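Local coordinates for N-acyl homoserine lactonase (Bacillus thuringiensis, PDB 5EHT), which hydrolyses the lactone ring of N-acyl homoserine lactones, short- and long-chain alike, using two zinc ions bound in a metallo-beta-lactamase fold, at residues L34-W39 and F236-E241; H21-S26 and P207-D212; L108-A113 and E139-C144. The protein carries 7 engineered substitutions. All coordinates share one frame; numbering follows the deposited sequence. Where two conformers were deposited one is given.

Contact 1: residues L34-W39 and F236-E241. Engineered in segment 34-39: Val-36 (natural residue Leu). With ZN (zinc ion), chain B.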
loop_
_atom_site.group_PDB
_atom_site.type_symbol
_atom_site.label_atom_id
_atom_site.label_comp_id
_atom_site.label_asym_id
_atom_site.label_seq_id
_atom_site.Cartn_x
_atom_site.Cartn_y
_atom_site.Cartn_z
ATOM N N LEU A 34 3.444 3.804 -17.930
ATOM C CA LEU A 34 4.043 2.621 -17.324
ATOM C C LEU A 34 2.944 1.809 -16.667
ATOM O O LEU A 34 2.215 2.325 -15.826
ATOM C CB LEU A 34 5.063 3.038 -16.277
ATOM C CG LEU A 34 6.178 3.978 -16.653
ATOM C CD1 LEU A 34 7.016 4.348 -15.427
ATOM C CD2 LEU A 34 7.009 3.412 -17.794
ATOM N N ASN A 35 2.911 0.496 -16.930
ATOM C CA ASN A 35 1.917 -0.400 -16.351
ATOM C C ASN A 35 2.486 -0.997 -15.072
ATOM O O ASN A 35 3.290 -1.959 -15.123
ATOM C CB ASN A 35 1.568 -1.459 -17.369
ATOM C CG ASN A 35 0.416 -2.338 -16.927
ATOM O OD1 ASN A 35 0.124 -2.425 -15.739
ATOM N ND2 ASN A 35 -0.273 -2.986 -17.879
ATOM N N VAL A 36 2.186 -0.337 -13.954
ATOM C CA VAL A 36 2.813 -0.632 -12.663
ATOM C C VAL A 36 1.916 -1.609 -11.890
ATOM O O VAL A 36 0.702 -1.667 -12.023
ATOM C CB VAL A 36 3.095 0.608 -11.812
ATOM C CG1 VAL A 36 3.951 1.622 -12.551
ATOM C CG2 VAL A 36 1.854 1.242 -11.259
ATOM N N PRO A 37 2.574 -2.422 -11.002
ATOM C CA PRO A 37 1.799 -3.337 -10.196
ATOM C C PRO A 37 1.025 -2.624 -9.103
ATOM O O PRO A 37 1.478 -1.614 -8.581
ATOM C CB PRO A 37 2.816 -4.255 -9.529
ATOM C CG PRO A 37 4.049 -3.405 -9.514
ATOM C CD PRO A 37 4.002 -2.564 -10.779
ATOM N N VAL A 38 -0.159 -3.130 -8.778
ATOM C CA VAL A 38 -0.848 -2.787 -7.574
ATOM C C VAL A 38 -0.797 -3.981 -6.674
ATOM O O VAL A 38 -1.067 -5.126 -7.091
ATOM C CB VAL A 38 -2.292 -2.335 -7.893
ATOM C CG1 VAL A 38 -3.131 -2.184 -6.603
ATOM C CG2 VAL A 38 -2.305 -1.111 -8.751
ATOM N N TRP A 39 -0.466 -3.769 -5.387
ATOM C CA TRP A 39 -0.270 -4.849 -4.433
ATOM C C TRP A 39 -1.231 -4.745 -3.249
ATOM O O TRP A 39 -1.547 -3.662 -2.775
ATOM C CB TRP A 39 1.183 -4.738 -3.796
ATOM C CG TRP A 39 2.254 -4.859 -4.748
ATOM C CD1 TRP A 39 3.109 -3.856 -5.183
ATOM C CD2 TRP A 39 2.758 -6.074 -5.322
ATOM N NE1 TRP A 39 4.066 -4.365 -6.011
ATOM C CE2 TRP A 39 3.913 -5.727 -6.111
ATOM C CE3 TRP A 39 2.430 -7.420 -5.218
ATOM C CZ2 TRP A 39 4.659 -6.699 -6.796
ATOM C CZ3 TRP A 39 3.161 -8.335 -5.921
ATOM C CH2 TRP A 39 4.237 -7.996 -6.665
ATOM N N PHE A 236 9.544 -2.031 -2.798
ATOM C CA PHE A 236 9.022 -0.749 -3.146
ATOM C C PHE A 236 7.582 -0.850 -3.653
ATOM O O PHE A 236 7.089 -1.934 -3.973
ATOM C CB PHE A 236 9.967 -0.073 -4.170
ATOM C CG PHE A 236 11.407 -0.044 -3.618
ATOM C CD1 PHE A 236 11.739 0.824 -2.587
ATOM C CD2 PHE A 236 12.386 -0.914 -4.086
ATOM C CE1 PHE A 236 13.003 0.830 -2.005
ATOM C CE2 PHE A 236 13.637 -0.912 -3.492
ATOM C CZ PHE A 236 13.928 -0.037 -2.444
ATOM N N GLY A 237 6.904 0.282 -3.739
ATOM C CA GLY A 237 5.461 0.314 -3.953
ATOM C C GLY A 237 4.959 -0.043 -5.352
ATOM O O GLY A 237 3.914 -0.695 -5.485
ATOM N N HIS A 238 5.603 0.497 -6.380
ATOM C CA HIS A 238 5.095 0.398 -7.753
ATOM C C HIS A 238 6.258 0.287 -8.695
ATOM O O HIS A 238 6.508 1.190 -9.502
ATOM C CB HIS A 238 4.196 1.608 -8.082
ATOM C CG HIS A 238 2.927 1.749 -7.331
ATOM N ND1 HIS A 238 1.878 0.874 -7.408
ATOM C CD2 HIS A 238 2.517 2.736 -6.509
ATOM C CE1 HIS A 238 0.881 1.339 -6.705
ATOM N NE2 HIS A 238 1.253 2.470 -6.148
ATOM N N ASP A 239 7.013 -0.808 -8.573
ATOM C CA ASP A 239 8.323 -0.945 -9.209
ATOM C C ASP A 239 8.302 -2.161 -10.171
ATOM O O ASP A 239 8.419 -3.341 -9.753
ATOM C CB ASP A 239 9.398 -1.127 -8.140
ATOM C CG ASP A 239 10.836 -1.042 -8.649
ATOM O OD1 ASP A 239 11.012 -1.390 -9.846
ATOM O OD2 ASP A 239 11.755 -0.683 -7.879
ATOM N N ILE A 240 8.202 -1.847 -11.466
ATOM C CA ILE A 240 8.112 -2.848 -12.512
ATOM C C ILE A 240 9.360 -3.705 -12.578
ATOM O O ILE A 240 9.288 -4.912 -12.805
ATOM C CB ILE A 240 7.907 -2.177 -13.869
ATOM C CG1 ILE A 240 6.447 -1.614 -13.924
ATOM C CG2 ILE A 240 8.242 -3.100 -14.997
ATOM C CD1 ILE A 240 6.285 -0.542 -15.001
ATOM N N GLU A 241 10.522 -3.108 -12.355
ATOM C CA GLU A 241 11.751 -3.885 -12.400
ATOM C C GLU A 241 11.824 -4.839 -11.215
ATOM O O GLU A 241 12.121 -6.022 -11.377
ATOM C CB GLU A 241 12.947 -2.946 -12.397
ATOM C CG GLU A 241 13.050 -2.102 -13.647
ATOM C CD GLU A 241 13.385 -2.940 -14.911
ATOM O OE1 GLU A 241 13.898 -4.104 -14.827
ATOM O OE2 GLU A 241 13.101 -2.432 -16.019
HETATM ZN ZN ZN B . 0.035 3.485 -4.806
HETATM O O HOH W 1 6.511 -2.837 -6.585
HETATM O O HOH W 2 -0.760 5.387 -4.933
#
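His-238, a zinc ligand, turns its other ring nitrogen, ND1, to strand 33-45, an instance of the outer-shell bond by which proteins orient the histidines that hold their metals. From its CB outward the residue passes from Val-36 to Pro-37 and then to the metal. CB rests against CB and CG2 of Val-36, an engineered residue, at 4.0 Å from CG2. With CG anti to the carbonyl carbon (chi1 -65°), the ring crosses that valine branch at a slant, ND1 3.9 Å from CG2, and reaches the backbone of Pro-37. There ND1 donates to Pro-37 O over 2.8 Å; the bond is almost straight (165° at the hydrogen), and the acceptor lies in the ring plane. On the far side NE2 binds a zinc ion at 2.1 Å, so one ring is fixed at two nitrogens, which restrains its rotation; the carbonyl would also be expected to make the imidazole a somewhat stronger donor to the metal. Asp-111, His-112 and Asp-194 complete the protein ligands of this ion. In the metallo-beta-lactamase fold two beta sheets face each other with the metals at one end, and here the loop leaving strand 233-236 of one sheet carries its histidine onto a strand of the other. Beyond the histidine, Ile-240 lays CG1 and CD1 over the strand backbone: CD1 comes to 3.3 Å from Asn-35 O and to 4.0 Å from both Leu-34 CB and Val-36 CG1, while CG1 touches Pro-37 CD. At the other end, the indole of Trp-39 presents the edge at CD1 to Gly-237 O, 3.3 Å away and in the ring plane. Its NE1 donates to a water that also accepts from Asp-239 N and donates to Phe-236 O, tying indole and turn together.

Contact 2: residues H21-S26 and P207-D212; sequences HSFVNS and PFAGFD. Engineered in segment 21-26: Phe-23 (natural residue Ser).
Phe-23, an engineered residue, and Ala-209 meet obliquely: the methyl CB of the alanine sits 3.6 Å from ring atom CD2. Beside this apolar touch the backbones are joined, for Ala-209 N donates to Phe-23 O at 2.9 Å. The ring of Phe-208 turns the other way. Its CB lies against Phe-23 O at 3.2 Å; CG, set between the backbone N and the carbonyl carbon (chi1 64°), carries the ring away from segment 21-26 towards Tyr-197 and the zinc ligand His-172. Ala-209 O accepts a hydrogen bond from His-172 ND1, so this loop is second-shell to the metal and would be expected to help orient that ligand. At the more exposed end Ser-26 and Pro-207 lie together, CB near CB, and Ser-26 N donates to Pro-207 O at 3.0 Å from well above the carbonyl plane. The same oxygen receives a CA-H contact from Asn-25. A water links Ser-26 OG to Phe-208 O. Two main-chain hydrogen bonds thus join two loops. One follows strand 8-20 and precedes strand 33-45; the other runs from helix 199-203 to helix 213-230, with Asp-212 as that helix's N-cap.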
loop_
_atom_site.group_PDB
_atom_site.type_symbol
_atom_site.label_atom_id
_atom_site.label_comp_id
_atom_site.label_asym_id
_atom_site.label_seq_id
_atom_site.Cartn_x
_atom_site.Cartn_y
_atom_site.Cartn_z
ATOM N N HIS A 21 5.059 8.249 -16.726
ATOM C CA HIS A 21 6.368 8.056 -16.173
ATOM C C HIS A 21 6.818 9.226 -15.304
ATOM O O HIS A 21 7.681 9.065 -14.439
ATOM C CB HIS A 21 7.414 7.686 -17.235
ATOM C CG HIS A 21 7.720 8.740 -18.239
ATOM N ND1 HIS A 21 6.869 9.796 -18.502
ATOM C CD2 HIS A 21 8.645 8.751 -19.205
ATOM C CE1 HIS A 21 7.333 10.485 -19.511
ATOM N NE2 HIS A 21 8.436 9.901 -19.921
ATOM N N SER A 22 6.227 10.399 -15.441
ATOM C CA SER A 22 6.547 11.507 -14.558
ATOM C C SER A 22 6.086 11.239 -13.114
ATOM O O SER A 22 6.574 11.910 -12.172
ATOM C CB SER A 22 5.919 12.775 -15.071
ATOM O OG SER A 22 4.527 12.710 -14.979
ATOM N N PHE A 23 5.257 10.247 -12.900
ATOM C CA PHE A 23 4.909 9.834 -11.525
ATOM C C PHE A 23 6.060 9.170 -10.803
ATOM O O PHE A 23 6.172 9.258 -9.587
ATOM C CB PHE A 23 3.707 8.901 -11.517
ATOM C CG PHE A 23 2.385 9.618 -11.579
ATOM C CD1 PHE A 23 2.024 10.369 -12.702
ATOM C CD2 PHE A 23 1.462 9.520 -10.526
ATOM C CE1 PHE A 23 0.829 11.047 -12.741
ATOM C CE2 PHE A 23 0.242 10.179 -10.603
ATOM C CZ PHE A 23 -0.046 10.950 -11.694
ATOM N N VAL A 24 6.891 8.426 -11.552
ATOM C CA VAL A 24 8.024 7.721 -10.922
ATOM C C VAL A 24 9.320 8.529 -10.935
ATOM O O VAL A 24 10.265 8.162 -10.237
ATOM C CB VAL A 24 8.229 6.282 -11.490
ATOM C CG1 VAL A 24 6.961 5.469 -11.377
ATOM C CG2 VAL A 24 8.745 6.298 -12.899
ATOM N N ASN A 25 9.355 9.591 -11.726
ATOM C CA ASN A 25 10.474 10.508 -11.793
ATOM C C ASN A 25 9.909 11.825 -12.222
ATOM O O ASN A 25 9.642 12.032 -13.370
ATOM C CB ASN A 25 11.553 9.969 -12.698
ATOM C CG ASN A 25 12.675 10.931 -12.852
ATOM O OD1 ASN A 25 12.583 12.102 -12.429
ATOM N ND2 ASN A 25 13.753 10.473 -13.487
ATOM N N SER A 26 9.816 12.762 -11.288
ATOM C CA SER A 26 9.086 13.998 -11.509
ATOM C C SER A 26 9.728 14.916 -12.565
ATOM O O SER A 26 9.071 15.893 -13.035
ATOM C CB SER A 26 8.979 14.733 -10.188
ATOM O OG SER A 26 8.300 13.991 -9.224
ATOM N N PRO A 207 12.877 12.292 -7.154
ATOM C CA PRO A 207 11.499 12.749 -6.728
ATOM C C PRO A 207 10.412 11.976 -7.540
ATOM O O PRO A 207 10.648 11.559 -8.703
ATOM C CB PRO A 207 11.487 14.242 -7.076
ATOM C CG PRO A 207 12.958 14.591 -7.173
ATOM C CD PRO A 207 13.641 13.392 -7.746
ATOM N N PHE A 208 9.232 11.854 -6.915
ATOM C CA PHE A 208 8.129 11.113 -7.474
ATOM C C PHE A 208 6.829 11.726 -6.974
ATOM O O PHE A 208 6.836 12.626 -6.128
ATOM C CB PHE A 208 8.223 9.634 -7.105
ATOM C CG PHE A 208 8.107 9.336 -5.627
ATOM C CD1 PHE A 208 9.192 9.577 -4.726
ATOM C CD2 PHE A 208 6.900 8.817 -5.104
ATOM C CE1 PHE A 208 9.069 9.255 -3.395
ATOM C CE2 PHE A 208 6.799 8.540 -3.779
ATOM C CZ PHE A 208 7.859 8.809 -2.927
ATOM N N ALA A 209 5.704 11.219 -7.482
ATOM C CA ALA A 209 4.438 11.879 -7.195
ATOM C C ALA A 209 4.189 11.865 -5.679
ATOM O O ALA A 209 4.334 10.831 -5.019
ATOM C CB ALA A 209 3.342 11.178 -7.886
ATOM N N GLY A 210 3.710 12.994 -5.165
ATOM C CA GLY A 210 3.419 13.124 -3.769
ATOM C C GLY A 210 2.797 14.442 -3.408
ATOM O O GLY A 210 2.966 15.448 -4.078
ATOM N N PHE A 211 2.084 14.410 -2.297
ATOM C CA PHE A 211 1.428 15.594 -1.683
ATOM C C PHE A 211 2.469 16.642 -1.278
ATOM O O PHE A 211 2.305 17.824 -1.476
ATOM C CB PHE A 211 0.528 15.098 -0.544
ATOM C CG PHE A 211 0.393 16.016 0.601
ATOM C CD1 PHE A 211 -0.495 17.036 0.527
ATOM C CD2 PHE A 211 1.088 15.816 1.806
ATOM C CE1 PHE A 211 -0.672 17.913 1.582
ATOM C CE2 PHE A 211 0.954 16.723 2.871
ATOM C CZ PHE A 211 0.059 17.757 2.753
ATOM N N ASP A 212 3.546 16.171 -0.651
ATOM C CA ASP A 212 4.585 17.067 -0.111
ATOM C C ASP A 212 5.948 16.390 -0.316
ATOM O O ASP A 212 6.402 15.568 0.498
ATOM C CB ASP A 212 4.287 17.380 1.357
ATOM C CG ASP A 212 5.321 18.307 2.029
ATOM O OD1 ASP A 212 6.441 18.470 1.493
ATOM O OD2 ASP A 212 4.952 18.893 3.059
HETATM O O HOH W 3 8.112 15.207 -6.722
#

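Contact 3: residues L108-A113 and E139-C144; sequences LHFDHA and EYMTEC. Engineered in segment 139-144: Thr-142 (natural residue Lys). With ZN (zinc ion), chain B; ZN (zinc ion), chain C.
Cys-144 makes the closely packed half of this contact, set against the turn that carries the zinc ligands. Its CB lies 3.1 Å from Leu-108 O. In the conformer given, SG is anti to the carbonyl carbon (chi1 -63°) and comes to 3.5 Å from Phe-110 CA; the methyl of Ala-113 closes on CB from the end of the short helix 110-113. Leu-108 flanks the cysteine, its branches against Cys-144 O and its CB against Tyr-140 CE1, while the tyrosine turns its CD1 edge to Leu-108 O. A water bridges the backbones here, between Leu-108 O and Met-141 N. Next to this, Met-141 brings SD to 3.5 Å from Phe-110 CB; the sulfur stands obliquely to the phenyl ring, a Met-aromatic contact.

Towards His-109 the packing gives way to water. Its ring and that of Tyr-140 are inclined at 45° with centroids 5.5 Å apart, and the two polar groups meet through a solvent molecule. That water accepts from His-109 NE2 at 2.9 Å, in the plane of the imidazole, and donates to Glu-139 OE2 and Tyr-140 OH. Arg-137 also holds the carboxylate by a salt bridge, and Glu-130 hydrogen-bonds the phenol, so the second shell around NE2 is itself braced. Segment 108-113 contains part of the HxHxDH signature of the metallo-beta-lactamase superfamily: His-109 ND1 binds one zinc ion, with His-107 and His-172, while Asp-111 and His-112 bind the other, together with His-238; Asp-194 serves both, and a water bridges the metals. The ligand turn follows strand 102-104, whereas the loop holding Tyr-140 runs from helix 128-134 to strand 151-154; Tyr-140 and Leu-108 touch Ala-134 of that helix, and Phe-110 leans on strand 76-79.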
loop_
_atom_site.group_PDB
_atom_site.type_symbol
_atom_site.label_atom_id
_atom_site.label_comp_id
_atom_site.label_asym_id
_atom_site.label_seq_id
_atom_site.Cartn_x
_atom_site.Cartn_y
_atom_site.Cartn_z
ATOM N N LEU A 108 -4.871 6.228 1.768
ATOM C CA LEU A 108 -6.225 6.134 1.255
ATOM C C LEU A 108 -6.346 6.471 -0.239
ATOM O O LEU A 108 -7.438 6.702 -0.739
ATOM C CB LEU A 108 -7.216 6.896 2.106
ATOM C CG LEU A 108 -7.374 6.398 3.562
ATOM C CD1 LEU A 108 -8.241 7.335 4.366
ATOM C CD2 LEU A 108 -7.804 4.934 3.636
ATOM N N HIS A 109 -5.268 6.492 -0.996
ATOM C CA HIS A 109 -5.326 6.556 -2.435
ATOM C C HIS A 109 -6.125 5.392 -2.976
ATOM O O HIS A 109 -6.200 4.306 -2.352
ATOM C CB HIS A 109 -3.927 6.542 -3.058
ATOM C CG HIS A 109 -3.196 7.828 -2.847
ATOM N ND1 HIS A 109 -1.866 7.954 -3.127
ATOM C CD2 HIS A 109 -3.621 9.017 -2.368
ATOM C CE1 HIS A 109 -1.495 9.199 -2.863
ATOM N NE2 HIS A 109 -2.536 9.858 -2.400
ATOM N N PHE A 110 -6.728 5.615 -4.138
ATOM C CA PHE A 110 -7.718 4.666 -4.684
ATOM C C PHE A 110 -7.155 3.289 -4.945
ATOM O O PHE A 110 -7.923 2.305 -4.918
ATOM C CB PHE A 110 -8.411 5.236 -5.941
ATOM C CG PHE A 110 -7.638 5.025 -7.202
ATOM C CD1 PHE A 110 -6.439 5.671 -7.478
ATOM C CD2 PHE A 110 -8.071 4.117 -8.061
ATOM C CE1 PHE A 110 -5.721 5.353 -8.645
ATOM C CE2 PHE A 110 -7.408 3.841 -9.216
ATOM C CZ PHE A 110 -6.216 4.437 -9.514
ATOM N N ASP A 111 -5.846 3.181 -5.217
ATOM C CA ASP A 111 -5.205 1.927 -5.486
ATOM C C ASP A 111 -4.788 1.181 -4.207
ATOM O O ASP A 111 -4.279 0.071 -4.331
ATOM C CB ASP A 111 -4.023 2.104 -6.482
ATOM C CG ASP A 111 -2.939 3.098 -5.985
ATOM O OD1 ASP A 111 -3.351 4.221 -5.531
ATOM O OD2 ASP A 111 -1.675 2.782 -6.048
ATOM N N HIS A 112 -5.083 1.738 -3.038
ATOM C CA HIS A 112 -4.764 1.135 -1.762
ATOM C C HIS A 112 -5.957 0.936 -0.886
ATOM O O HIS A 112 -5.920 0.045 0.005
ATOM C CB HIS A 112 -3.722 2.023 -1.009
ATOM C CG HIS A 112 -2.445 2.116 -1.765
ATOM N ND1 HIS A 112 -1.389 1.284 -1.542
ATOM C CD2 HIS A 112 -2.115 2.836 -2.873
ATOM C CE1 HIS A 112 -0.451 1.517 -2.460
ATOM N NE2 HIS A 112 -0.868 2.456 -3.284
ATOM N N ALA A 113 -7.005 1.754 -1.054
ATOM C CA ALA A 113 -8.173 1.722 -0.157
ATOM C C ALA A 113 -9.489 1.584 -0.944
ATOM O O ALA A 113 -10.554 1.662 -0.325
ATOM C CB ALA A 113 -8.196 2.996 0.683
ATOM N N GLU A 139 -7.498 14.276 -4.487
ATOM C CA GLU A 139 -6.951 12.989 -5.060
ATOM C C GLU A 139 -7.673 11.742 -4.447
ATOM O O GLU A 139 -7.427 10.538 -4.849
ATOM C CB GLU A 139 -5.417 12.867 -4.935
ATOM C CG GLU A 139 -4.830 12.834 -3.549
ATOM C CD GLU A 139 -4.677 14.241 -2.918
ATOM O OE1 GLU A 139 -5.322 15.240 -3.372
ATOM O OE2 GLU A 139 -3.890 14.371 -1.941
ATOM N N TYR A 140 -8.568 12.063 -3.491
ATOM C CA TYR A 140 -9.367 11.025 -2.804
ATOM C C TYR A 140 -10.734 10.812 -3.329
ATOM O O TYR A 140 -11.555 11.756 -3.517
ATOM C CB TYR A 140 -9.431 11.307 -1.303
ATOM C CG TYR A 140 -8.037 11.269 -0.687
ATOM C CD1 TYR A 140 -7.470 10.093 -0.277
ATOM C CD2 TYR A 140 -7.257 12.439 -0.495
ATOM C CE1 TYR A 140 -6.212 10.039 0.318
ATOM C CE2 TYR A 140 -5.964 12.430 0.093
ATOM C CZ TYR A 140 -5.492 11.200 0.470
ATOM O OH TYR A 140 -4.266 11.113 1.016
ATOM N N MET A 141 -10.982 9.553 -3.492
ATOM C CA MET A 141 -12.295 9.066 -3.963
ATOM C C MET A 141 -13.187 8.761 -2.726
ATOM O O MET A 141 -12.710 8.319 -1.650
ATOM C CB MET A 141 -12.152 7.801 -4.858
ATOM C CG MET A 141 -11.224 7.977 -6.059
ATOM S SD MET A 141 -11.362 6.579 -7.211
ATOM C CE MET A 141 -12.905 6.942 -7.867
ATOM N N THR A 142 -14.495 8.947 -2.956
ATOM C CA THR A 142 -15.577 8.613 -2.002
ATOM C C THR A 142 -15.341 7.201 -1.396
ATOM O O THR A 142 -15.488 6.951 -0.164
ATOM C CB THR A 142 -17.012 8.727 -2.684
ATOM O OG1 THR A 142 -17.292 7.584 -3.500
ATOM C CG2 THR A 142 -17.152 10.025 -3.571
ATOM N N GLU A 143 -14.984 6.296 -2.290
ATOM C CA GLU A 143 -14.837 4.836 -2.011
ATOM C C GLU A 143 -13.759 4.488 -1.002
ATOM O O GLU A 143 -13.719 3.394 -0.341
ATOM C CB GLU A 143 -14.473 4.067 -3.362
ATOM C CG GLU A 143 -15.505 3.957 -4.427
ATOM C CD GLU A 143 -15.472 5.059 -5.516
ATOM O OE1 GLU A 143 -15.223 6.239 -5.098
ATOM O OE2 GLU A 143 -15.758 4.734 -6.727
ATOM N N CYS A 144 -12.857 5.476 -0.859
ATOM C CA CYS A 144 -11.682 5.335 0.036
ATOM C C CYS A 144 -11.856 5.889 1.396
ATOM O O CYS A 144 -10.982 5.728 2.228
ATOM C CB CYS A 144 -10.478 5.929 -0.627
ATOM S SG CYS A 144 -10.148 4.951 -2.164
HETATM ZN ZN ZN B . 0.035 3.485 -4.806
HETATM ZN ZN ZN C . -0.371 6.440 -3.299
HETATM O O HOH W 4 -8.837 7.805 -3.012
HETATM O O HOH W 5 -2.465 12.476 -1.093
HETATM O O HOH W 2 -0.760 5.387 -4.933
#

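Along the chain the order is 21-26, 34-39, 108-113, 139-144, 207-212, 236-241: contacts 1 and 2 interleave, and contact 3 falls wholly within the span of each. Contacts 1 and 3 have centres about 17 Å apart yet share a zinc ion and its bridging water, with His-238 supplied by one and Asp-111 and His-112 by the other. Contacts 1 and 2, centres about 14 Å apart, touch where Leu-34 packs on the loop 21-26; contacts 2 and 3, centres about 18 Å apart, do not touch. Contacts 1 and 3 supply ligands to the dizinc centre; contact 2 borders it in the second shell, through Phe-208 and Ala-209.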